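CRISPR-associated protein, Cse1 family (Acidimicrobium ferrooxidans, PDB 4H3T) probably serves as the large Cse1 subunit of a type I-E CRISPR Cascade surveillance complex, which recognises invading DNA. Local coordinates at residues A[115-120]-A[177-182]; A[181-186]-A[243-248]; A[263-268]-A[279-284]. The protein carries 1 engineered substitution. One frame throughout, in Å; residues are numbered along the deposited sequence.

Contact 1 of 3, residues A[115-120]-A[177-182]; sequences ADLEPA and TGAKGN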
loop_
_atom_site.group_PDB
_atom_site.type_symbol
_atom_site.label_atom_id
_atom_site.label_comp_id
_atom_site.label_asym_id
_atom_site.label_seq_id
_atom_site.Cartn_x
_atom_site.Cartn_y
_atom_site.Cartn_z
ATOM N N ALA A 115 13.043 -18.692 -20.009
ATOM C CA ALA A 115 14.407 -19.079 -20.343
ATOM C C ALA A 115 14.876 -18.690 -21.753
ATOM O O ALA A 115 16.073 -18.403 -21.957
ATOM C CB ALA A 115 14.547 -20.581 -20.220
ATOM N N ASP A 116 14.005 -18.831 -22.739
ATOM C CA ASP A 116 14.434 -18.588 -24.132
ATOM C C ASP A 116 13.905 -17.263 -24.634
ATOM O O ASP A 116 13.767 -17.109 -25.822
ATOM C CB ASP A 116 13.885 -19.749 -25.014
ATOM C CG ASP A 116 14.433 -21.110 -24.604
ATOM O OD1 ASP A 116 15.694 -21.260 -24.550
ATOM O OD2 ASP A 116 13.613 -22.013 -24.299
ATOM N N LEU A 117 13.479 -16.368 -23.764
ATOM C CA LEU A 117 12.916 -15.086 -24.215
ATOM C C LEU A 117 13.882 -14.309 -25.117
ATOM O O LEU A 117 15.034 -14.135 -24.771
ATOM C CB LEU A 117 12.553 -14.200 -23.055
ATOM C CG LEU A 117 11.471 -13.102 -23.319
ATOM C CD1 LEU A 117 10.116 -13.705 -23.663
ATOM C CD2 LEU A 117 11.311 -12.235 -22.085
ATOM N N GLU A 118 13.400 -13.829 -26.232
ATOM C CA GLU A 118 14.176 -13.041 -27.176
ATOM C C GLU A 118 13.381 -11.840 -27.675
ATOM O O GLU A 118 12.174 -11.926 -27.808
ATOM C CB GLU A 118 14.596 -13.880 -28.401
ATOM C CG GLU A 118 15.591 -14.981 -28.055
ATOM C CD GLU A 118 15.988 -15.831 -29.249
ATOM O OE1 GLU A 118 15.155 -15.993 -30.170
ATOM O OE2 GLU A 118 17.127 -16.350 -29.258
ATOM N N PRO A 119 14.056 -10.726 -28.023
ATOM C CA PRO A 119 13.323 -9.594 -28.628
ATOM C C PRO A 119 12.771 -9.928 -30.017
ATOM O O PRO A 119 13.362 -10.701 -30.752
ATOM C CB PRO A 119 14.376 -8.482 -28.674
ATOM C CG PRO A 119 15.689 -9.153 -28.595
ATOM C CD PRO A 119 15.515 -10.494 -27.976
ATOM N N ALA A 120 11.591 -9.408 -30.363
ATOM C CA ALA A 120 10.989 -9.637 -31.700
ATOM C C ALA A 120 11.832 -9.026 -32.840
ATOM O O ALA A 120 11.808 -9.533 -33.965
ATOM C CB ALA A 120 9.598 -9.063 -31.753
ATOM N N THR A 177 8.136 -3.520 -25.127
ATOM C CA THR A 177 9.110 -4.244 -25.976
ATOM C C THR A 177 8.464 -5.540 -26.444
ATOM O O THR A 177 7.975 -6.293 -25.599
ATOM C CB THR A 177 10.372 -4.587 -25.078
ATOM O OG1 THR A 177 10.967 -3.393 -24.590
ATOM C CG2 THR A 177 11.421 -5.373 -25.790
ATOM N N GLY A 178 8.440 -5.787 -27.744
ATOM C CA GLY A 178 7.825 -6.989 -28.259
ATOM C C GLY A 178 8.721 -8.197 -28.058
ATOM O O GLY A 178 9.927 -8.130 -28.299
ATOM N N ALA A 179 8.123 -9.339 -27.744
ATOM C CA ALA A 179 8.853 -10.591 -27.617
ATOM C C ALA A 179 8.644 -11.435 -28.867
ATOM O O ALA A 179 7.510 -11.560 -29.373
ATOM C CB ALA A 179 8.393 -11.360 -26.390
ATOM N N LYS A 180 9.713 -12.093 -29.308
ATOM C CA LYS A 180 9.616 -13.037 -30.408
ATOM C C LYS A 180 8.720 -14.199 -29.982
ATOM O O LYS A 180 8.817 -14.663 -28.838
ATOM C CB LYS A 180 11.010 -13.549 -30.762
ATOM C CG LYS A 180 11.056 -14.471 -31.976
ATOM C CD LYS A 180 12.508 -14.950 -32.199
ATOM C CE LYS A 180 12.727 -15.509 -33.586
ATOM N NZ LYS A 180 14.168 -15.771 -33.862
ATOM N N GLY A 181 7.822 -14.611 -30.860
ATOM C CA GLY A 181 6.873 -15.685 -30.566
ATOM C C GLY A 181 5.562 -15.203 -29.955
ATOM O O GLY A 181 4.677 -16.019 -29.685
ATOM N N ASN A 182 5.410 -13.888 -29.717
ATOM C CA ASN A 182 4.153 -13.366 -29.228
ATOM C C ASN A 182 3.404 -12.847 -30.470
ATOM O O ASN A 182 3.792 -11.803 -31.005
ATOM C CB ASN A 182 4.366 -12.300 -28.208
ATOM C CG ASN A 182 3.098 -11.607 -27.783
ATOM O OD1 ASN A 182 1.986 -12.015 -28.119
ATOM N ND2 ASN A 182 3.228 -10.502 -27.100
HETATM O O HOH W 1 10.867 -15.086 -27.004
#
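An isolated beta bridge joins two loops here, one following helix 88-98 and the other following helix 157-170, and it runs straight into a type II beta turn. Pro119 and Ala179 form the bridged pair, with Pro119 CA 4.7 Å from Ala179 CA. Both of its bonds use atoms of the flanking residues, so the missing N-H of the proline costs nothing. Lys180 N donates to Glu118 O at 2.9 Å, nearly straight at 168° and in the carbonyl plane. Ala120 N donates to Gly178 O, also at 2.9 Å, but lies 43° above the plane of that carbonyl and so off the lone-pair direction, unlike the bond to Glu118 O. A water extends the link beyond the bridge: it accepts from Glu118 N at 2.9 Å and donates to Lys180 O at 2.8 Å.

The side chains divide by polarity. Glu118 and Lys180 lie alongside each other and point the same way, both side chains exposed and extended beyond CG. With CG of Lys180 anti to its backbone N (chi1 -176°), its methylenes run past the carboxylate, Lys180 CD lying 3.5 Å from Glu118 OE1. The ammonium itself is less intimate, since Lys180 NZ and Glu118 OE1 form only a long salt bridge of 3.8 Å. On the buried side, one methyl branch of Leu117, CD1, meets Ala179 CB at 4.0 Å, and strand 275-289 adds Leu282 against Leu117 and Cys284 against Ala179. Directly after the bridge the chain reverses from Ala179 to Asn182, with Gly181 in the third turn position at a positive phi, and the turn is closed by Asn182 N donating to Ala179 O.

Contact 2 of 3, residues A[181-186]-A[243-248]; sequences GNPKVK and GPTRVM
An Asx turn within a type I beta turn, Asn182 to Val185, shapes the loop that meets residues 243-248 at the protein surface. The side chain of Asn182 reaches back to its own backbone: OD1 accepts from Lys184 N at 3.0 Å, the donor lying 58° above the amide plane. Val185 N closes the main-chain turn on Asn182 O. The same OD1 takes a second bond, from a water at 2.7 Å, and this water accepts from Arg246 N at 3.0 Å, so one amide oxygen ties the turn both to itself and to the facing segment.

Lys184 points toward that segment, CG beside the backbone N and the chain extended beyond it. Its tip does the work, Lys184 NZ donating to Arg246 O at 2.9 Å from 49° above the carbonyl plane. Arg246 has its CG in the crowded position between backbone N and carbonyl carbon (chi1 73°), with the chain extended to NE, and Lys184 CD lies obliquely to its guanidinium. Two like charges come close, Lys184 NZ being 4.8 Å from Arg246 NE. Asp190 probably eases the repulsion: its OD2 receives both a salt bridge from Arg246 NE and a hydrogen bond from Asn182 ND2, and its side chain also touches Lys184. Glu288 makes a salt bridge with Arg246 NH2.

The remaining packing, around Gly181 to Pro183, sets carbon against carbon and against carbonyl oxygens. Pro244 turns its ring toward Gly181, Pro244 CG lying 3.8 Å from Gly181 C, while Pro244 O is 3.5 Å from Asn182 CB. Pro183 and Thr245 cross obliquely, the threonine presenting its methyl: Thr245 CG2 touches Pro183 CD and comes nearer still to Gly181 O, at 3.5 Å.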
loop_
_atom_site.group_PDB
_atom_site.type_symbol
_atom_site.label_atom_id
_atom_site.label_comp_id
_atom_site.label_asym_id
_atom_site.label_seq_id
_atom_site.Cartn_x
_atom_site.Cartn_y
_atom_site.Cartn_z
ATOM N N GLY A 181 7.822 -14.611 -30.860
ATOM C CA GLY A 181 6.873 -15.685 -30.566
ATOM C C GLY A 181 5.562 -15.203 -29.955
ATOM O O GLY A 181 4.677 -16.019 -29.685
ATOM N N ASN A 182 5.410 -13.888 -29.717
ATOM C CA ASN A 182 4.153 -13.366 -29.228
ATOM C C ASN A 182 3.404 -12.847 -30.470
ATOM O O ASN A 182 3.792 -11.803 -31.005
ATOM C CB ASN A 182 4.366 -12.300 -28.208
ATOM C CG ASN A 182 3.098 -11.607 -27.783
ATOM O OD1 ASN A 182 1.986 -12.015 -28.119
ATOM N ND2 ASN A 182 3.228 -10.502 -27.100
ATOM N N PRO A 183 2.332 -13.510 -30.909
ATOM C CA PRO A 183 1.646 -13.063 -32.135
ATOM C C PRO A 183 0.802 -11.798 -31.954
ATOM O O PRO A 183 0.316 -11.290 -32.934
ATOM C CB PRO A 183 0.807 -14.284 -32.520
ATOM C CG PRO A 183 0.452 -14.885 -31.237
ATOM C CD PRO A 183 1.725 -14.768 -30.416
ATOM N N LYS A 184 0.714 -11.233 -30.746
ATOM C CA LYS A 184 0.032 -9.951 -30.527
ATOM C C LYS A 184 0.923 -8.757 -30.856
ATOM O O LYS A 184 0.432 -7.618 -30.854
ATOM C CB LYS A 184 -0.390 -9.820 -29.068
ATOM C CG LYS A 184 -1.507 -10.776 -28.723
ATOM C CD LYS A 184 -1.762 -10.791 -27.224
ATOM C CE LYS A 184 -2.856 -11.797 -26.896
ATOM N NZ LYS A 184 -3.146 -11.830 -25.460
ATOM N N VAL A 185 2.225 -8.995 -31.078
ATOM C CA VAL A 185 3.166 -7.919 -31.380
ATOM C C VAL A 185 2.770 -7.253 -32.713
ATOM O O VAL A 185 2.514 -7.951 -33.676
ATOM C CB VAL A 185 4.624 -8.442 -31.363
ATOM C CG1 VAL A 185 5.611 -7.449 -32.020
ATOM C CG2 VAL A 185 5.044 -8.793 -29.936
ATOM N N LYS A 186 2.632 -5.904 -32.707
ATOM C CA LYS A 186 2.285 -5.035 -33.868
ATOM C C LYS A 186 3.138 -3.781 -33.759
ATOM O O LYS A 186 3.288 -3.267 -32.663
ATOM C CB LYS A 186 0.773 -4.657 -33.883
ATOM C CG LYS A 186 -0.154 -5.831 -34.133
ATOM C CD LYS A 186 -1.641 -5.454 -33.982
ATOM C CE LYS A 186 -2.557 -6.672 -33.960
ATOM N NZ LYS A 186 -2.520 -7.411 -32.651
ATOM N N GLY A 243 5.934 -18.869 -21.638
ATOM C CA GLY A 243 6.600 -18.517 -22.875
ATOM C C GLY A 243 6.338 -17.045 -23.189
ATOM O O GLY A 243 5.794 -16.325 -22.354
ATOM N N PRO A 244 6.616 -16.618 -24.442
ATOM C CA PRO A 244 6.350 -15.222 -24.843
ATOM C C PRO A 244 4.873 -14.834 -25.003
ATOM O O PRO A 244 4.573 -13.652 -25.010
ATOM C CB PRO A 244 7.077 -15.094 -26.178
ATOM C CG PRO A 244 7.163 -16.484 -26.709
ATOM C CD PRO A 244 7.239 -17.399 -25.527
ATOM N N THR A 245 3.951 -15.804 -25.077
ATOM C CA THR A 245 2.527 -15.546 -25.245
ATOM C C THR A 245 1.945 -15.162 -23.882
ATOM O O THR A 245 2.492 -15.543 -22.837
ATOM C CB THR A 245 1.848 -16.740 -25.859
ATOM O OG1 THR A 245 2.005 -17.821 -24.958
ATOM C CG2 THR A 245 2.436 -17.101 -27.219
ATOM N N ARG A 246 0.840 -14.422 -23.902
ATOM C CA ARG A 246 0.174 -13.967 -22.669
ATOM C C ARG A 246 -1.333 -13.963 -22.851
ATOM O O ARG A 246 -1.844 -13.997 -23.973
ATOM C CB ARG A 246 0.684 -12.569 -22.291
ATOM C CG ARG A 246 0.159 -11.431 -23.194
ATOM C CD ARG A 246 1.068 -10.237 -23.188
ATOM N NE ARG A 246 0.442 -9.045 -23.771
ATOM C CZ ARG A 246 -0.335 -8.165 -23.159
ATOM N NH1 ARG A 246 -0.810 -7.127 -23.822
ATOM N NH2 ARG A 246 -0.622 -8.299 -21.858
ATOM N N VAL A 247 -2.036 -13.921 -21.752
ATOM C CA VAL A 247 -3.505 -13.994 -21.732
ATOM C C VAL A 247 -4.046 -13.075 -20.680
ATOM O O VAL A 247 -3.307 -12.653 -19.775
ATOM C CB VAL A 247 -4.037 -15.471 -21.440
ATOM C CG1 VAL A 247 -3.616 -16.483 -22.506
ATOM C CG2 VAL A 247 -3.638 -15.960 -20.071
HETATM N N MSE A 248 -5.356 -12.860 -20.739
HETATM C CA MSE A 248 -6.144 -12.320 -19.631
HETATM C C MSE A 248 -6.783 -13.568 -19.001
HETATM O O MSE A 248 -7.383 -14.339 -19.734
HETATM C CB MSE A 248 -7.205 -11.294 -19.999
HETATM C CG MSE A 248 -8.038 -10.933 -18.726
HETATM SE SE MSE A 248 -9.379 -9.642 -18.983
HETATM C CE MSE A 248 -8.205 -8.091 -19.008
HETATM O O HOH W 2 0.255 -13.540 -26.725
#

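Contact 3 of 3, residues A[263-268]-A[279-284]; sequences RRIRLF and PRVLIC
Val281 sits at the middle of the apolar cluster, and a single branch makes its contacts. CG2, placed anti to the backbone N while CG1 takes the crowded position between N and the carbonyl carbon (chi1 67°), lies 3.8 Å from Ile265 CG2. On the Leu267 side, Val281 CG2 meets Leu267 CD2 at 3.9 Å. Ile283 extends the row alongside Ile265, with Ile283 CG2 4.1 Å from Ile265 CG1. Helix 157-170 packs on this face, Leu164 touching Ile265 and Ala160 touching Leu267.

These residues belong to the beta hairpin of strands 263-272 and 275-289. Ile265 with Ile283 and Leu267 with Val281 are non-hydrogen-bonded antiparallel pairs; between and beyond them, Arg264 pairs with Cys284 and Arg266 with Leu282 through two hydrogen bonds each. The straightest is Arg264 N to Cys284 O, with an angle of 174° at the hydrogen.

On the face bearing Leu282 and Phe268, Phe268 CE2 reaches Leu282 CB at 3.9 Å, at the edge of the ring. Arg266 passes over one face of that ring with its CG; farther out, Phe268 CE1 lies 3.5 Å above the plane of the Arg266 guanidinium, off its centre, and Arg266 NH1 donates to Leu117 O. At the outer end Arg280 crosses Phe268 obliquely, ring and guanidinium planes 38° apart, Arg280 NH2 lying 3.7 Å from Phe268 CB. A water closes this edge, donating to Phe268 O at 3.0 Å and accepting from Arg280 NE at 2.8 Å.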
loop_
_atom_site.group_PDB
_atom_site.type_symbol
_atom_site.label_atom_id
_atom_site.label_comp_id
_atom_site.label_asym_id
_atom_site.label_seq_id
_atom_site.Cartn_x
_atom_site.Cartn_y
_atom_site.Cartn_z
ATOM N N ARG A 263 4.416 -9.928 -16.218
ATOM C CA ARG A 263 5.394 -9.607 -17.251
ATOM C C ARG A 263 6.049 -10.917 -17.759
ATOM O O ARG A 263 5.704 -12.017 -17.311
ATOM C CB ARG A 263 6.453 -8.607 -16.697
ATOM C CG ARG A 263 5.855 -7.224 -16.267
ATOM C CD ARG A 263 5.498 -6.454 -17.469
ATOM N NE ARG A 263 4.924 -5.122 -17.193
ATOM C CZ ARG A 263 3.631 -4.837 -17.035
ATOM N NH1 ARG A 263 2.724 -5.803 -17.017
ATOM N NH2 ARG A 263 3.241 -3.587 -16.884
ATOM N N ARG A 264 6.824 -10.772 -18.812
ATOM C CA ARG A 264 7.695 -11.773 -19.381
ATOM C C ARG A 264 9.097 -11.164 -19.331
ATOM O O ARG A 264 9.393 -10.151 -20.006
ATOM C CB ARG A 264 7.289 -12.190 -20.789
ATOM C CG ARG A 264 5.952 -12.910 -20.842
ATOM C CD ARG A 264 5.890 -14.203 -20.026
ATOM N NE ARG A 264 4.594 -14.843 -20.220
ATOM C CZ ARG A 264 3.519 -14.682 -19.478
ATOM N NH1 ARG A 264 3.582 -13.996 -18.350
ATOM N NH2 ARG A 264 2.383 -15.301 -19.801
ATOM N N ILE A 265 9.929 -11.739 -18.487
ATOM C CA ILE A 265 11.245 -11.168 -18.192
ATOM C C ILE A 265 12.334 -12.204 -18.310
ATOM O O ILE A 265 12.156 -13.354 -17.944
ATOM C CB ILE A 265 11.231 -10.539 -16.762
ATOM C CG1 ILE A 265 10.098 -9.457 -16.623
ATOM C CG2 ILE A 265 12.591 -9.973 -16.404
ATOM C CD1 ILE A 265 9.991 -8.831 -15.262
ATOM N N ARG A 266 13.483 -11.765 -18.759
ATOM C CA ARG A 266 14.674 -12.599 -18.788
ATOM C C ARG A 266 15.848 -11.775 -18.333
ATOM O O ARG A 266 16.086 -10.676 -18.901
ATOM C CB ARG A 266 14.924 -13.173 -20.197
ATOM C CG ARG A 266 16.188 -14.033 -20.285
ATOM C CD ARG A 266 16.267 -14.703 -21.635
ATOM N NE ARG A 266 17.517 -15.441 -21.756
ATOM C CZ ARG A 266 17.967 -16.006 -22.871
ATOM N NH1 ARG A 266 17.292 -15.884 -24.006
ATOM N NH2 ARG A 266 19.122 -16.670 -22.867
ATOM N N LEU A 267 16.565 -12.279 -17.298
ATOM C CA LEU A 267 17.832 -11.663 -16.812
ATOM C C LEU A 267 18.971 -12.257 -17.621
ATOM O O LEU A 267 18.908 -13.424 -17.985
ATOM C CB LEU A 267 18.091 -11.945 -15.337
ATOM C CG LEU A 267 17.012 -11.563 -14.351
ATOM C CD1 LEU A 267 17.365 -12.045 -12.942
ATOM C CD2 LEU A 267 16.728 -10.073 -14.319
ATOM N N PHE A 268 19.971 -11.479 -17.953
ATOM C CA PHE A 268 21.152 -11.987 -18.680
ATOM C C PHE A 268 22.368 -11.907 -17.738
ATOM O O PHE A 268 23.047 -10.898 -17.746
ATOM C CB PHE A 268 21.386 -11.175 -19.933
ATOM C CG PHE A 268 20.284 -11.384 -20.951
ATOM C CD1 PHE A 268 20.330 -12.462 -21.846
ATOM C CD2 PHE A 268 19.159 -10.566 -20.958
ATOM C CE1 PHE A 268 19.343 -12.619 -22.829
ATOM C CE2 PHE A 268 18.140 -10.762 -21.895
ATOM C CZ PHE A 268 18.219 -11.813 -22.801
ATOM N N PRO A 279 24.003 -7.489 -15.841
ATOM C CA PRO A 279 24.111 -6.167 -16.510
ATOM C C PRO A 279 22.953 -5.862 -17.486
ATOM O O PRO A 279 22.781 -4.718 -17.903
ATOM C CB PRO A 279 25.425 -6.277 -17.273
ATOM C CG PRO A 279 25.596 -7.687 -17.532
ATOM C CD PRO A 279 24.891 -8.480 -16.473
ATOM N N ARG A 280 22.214 -6.889 -17.951
ATOM C CA ARG A 280 21.190 -6.700 -18.968
ATOM C C ARG A 280 19.926 -7.487 -18.631
ATOM O O ARG A 280 19.991 -8.507 -17.937
ATOM C CB ARG A 280 21.726 -7.137 -20.358
ATOM C CG ARG A 280 22.911 -6.319 -20.903
ATOM C CD ARG A 280 23.351 -6.853 -22.294
ATOM N NE ARG A 280 23.616 -8.307 -22.246
ATOM C CZ ARG A 280 23.209 -9.239 -23.116
ATOM N NH1 ARG A 280 22.540 -8.896 -24.210
ATOM N NH2 ARG A 280 23.495 -10.526 -22.907
ATOM N N VAL A 281 18.786 -7.039 -19.207
ATOM C CA VAL A 281 17.473 -7.622 -18.959
ATOM C C VAL A 281 16.563 -7.378 -20.193
ATOM O O VAL A 281 16.734 -6.382 -20.909
ATOM C CB VAL A 281 16.813 -7.052 -17.653
ATOM C CG1 VAL A 281 16.461 -5.569 -17.804
ATOM C CG2 VAL A 281 15.566 -7.846 -17.291
ATOM N N LEU A 282 15.592 -8.261 -20.384
ATOM C CA LEU A 282 14.537 -8.121 -21.395
ATOM C C LEU A 282 13.206 -8.138 -20.631
ATOM O O LEU A 282 12.957 -9.055 -19.844
ATOM C CB LEU A 282 14.628 -9.228 -22.450
ATOM C CG LEU A 282 13.532 -9.267 -23.552
ATOM C CD1 LEU A 282 13.376 -7.954 -24.294
ATOM C CD2 LEU A 282 13.838 -10.334 -24.561
ATOM N N ILE A 283 12.377 -7.109 -20.811
ATOM C CA ILE A 283 11.105 -6.960 -20.065
ATOM C C ILE A 283 10.002 -6.715 -21.060
ATOM O O ILE A 283 10.022 -5.692 -21.734
ATOM C CB ILE A 283 11.157 -5.800 -19.046
ATOM C CG1 ILE A 283 12.349 -5.933 -18.111
ATOM C CG2 ILE A 283 9.884 -5.699 -18.246
ATOM C CD1 ILE A 283 12.524 -4.684 -17.229
ATOM N N CYS A 284 9.029 -7.614 -21.079
ATOM C CA CYS A 284 7.917 -7.671 -22.032
ATOM C C CYS A 284 6.623 -7.828 -21.303
ATOM O O CYS A 284 6.581 -8.175 -20.117
ATOM C CB CYS A 284 8.126 -8.817 -23.016
ATOM S SG CYS A 284 9.698 -8.758 -23.899
HETATM O O HOH W 3 24.640 -9.900 -20.147
#

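Overall arrangement
The three contacts form one cluster, their centres 26 to 32 Å from the centre of the chain. Contacts 1 and 2, with centres about 9 Å apart, share Gly181 and Asn182 and pack directly, Lys180 O lying 3.2 Å from Pro244 CB. The hairpin of contact 3 touches both, its centre about 10 Å from that of contact 1 and about 15 Å from that of contact 2. Toward contact 1 the strand 275-289 presents a thiol, Cys284 SG lying 3.5 Å from Thr177 O. Toward contact 2 the link is made by an arginine of strand 263-272: Arg264 NE probably hydrogen-bonds to Gly243 O, at 2.9 Å.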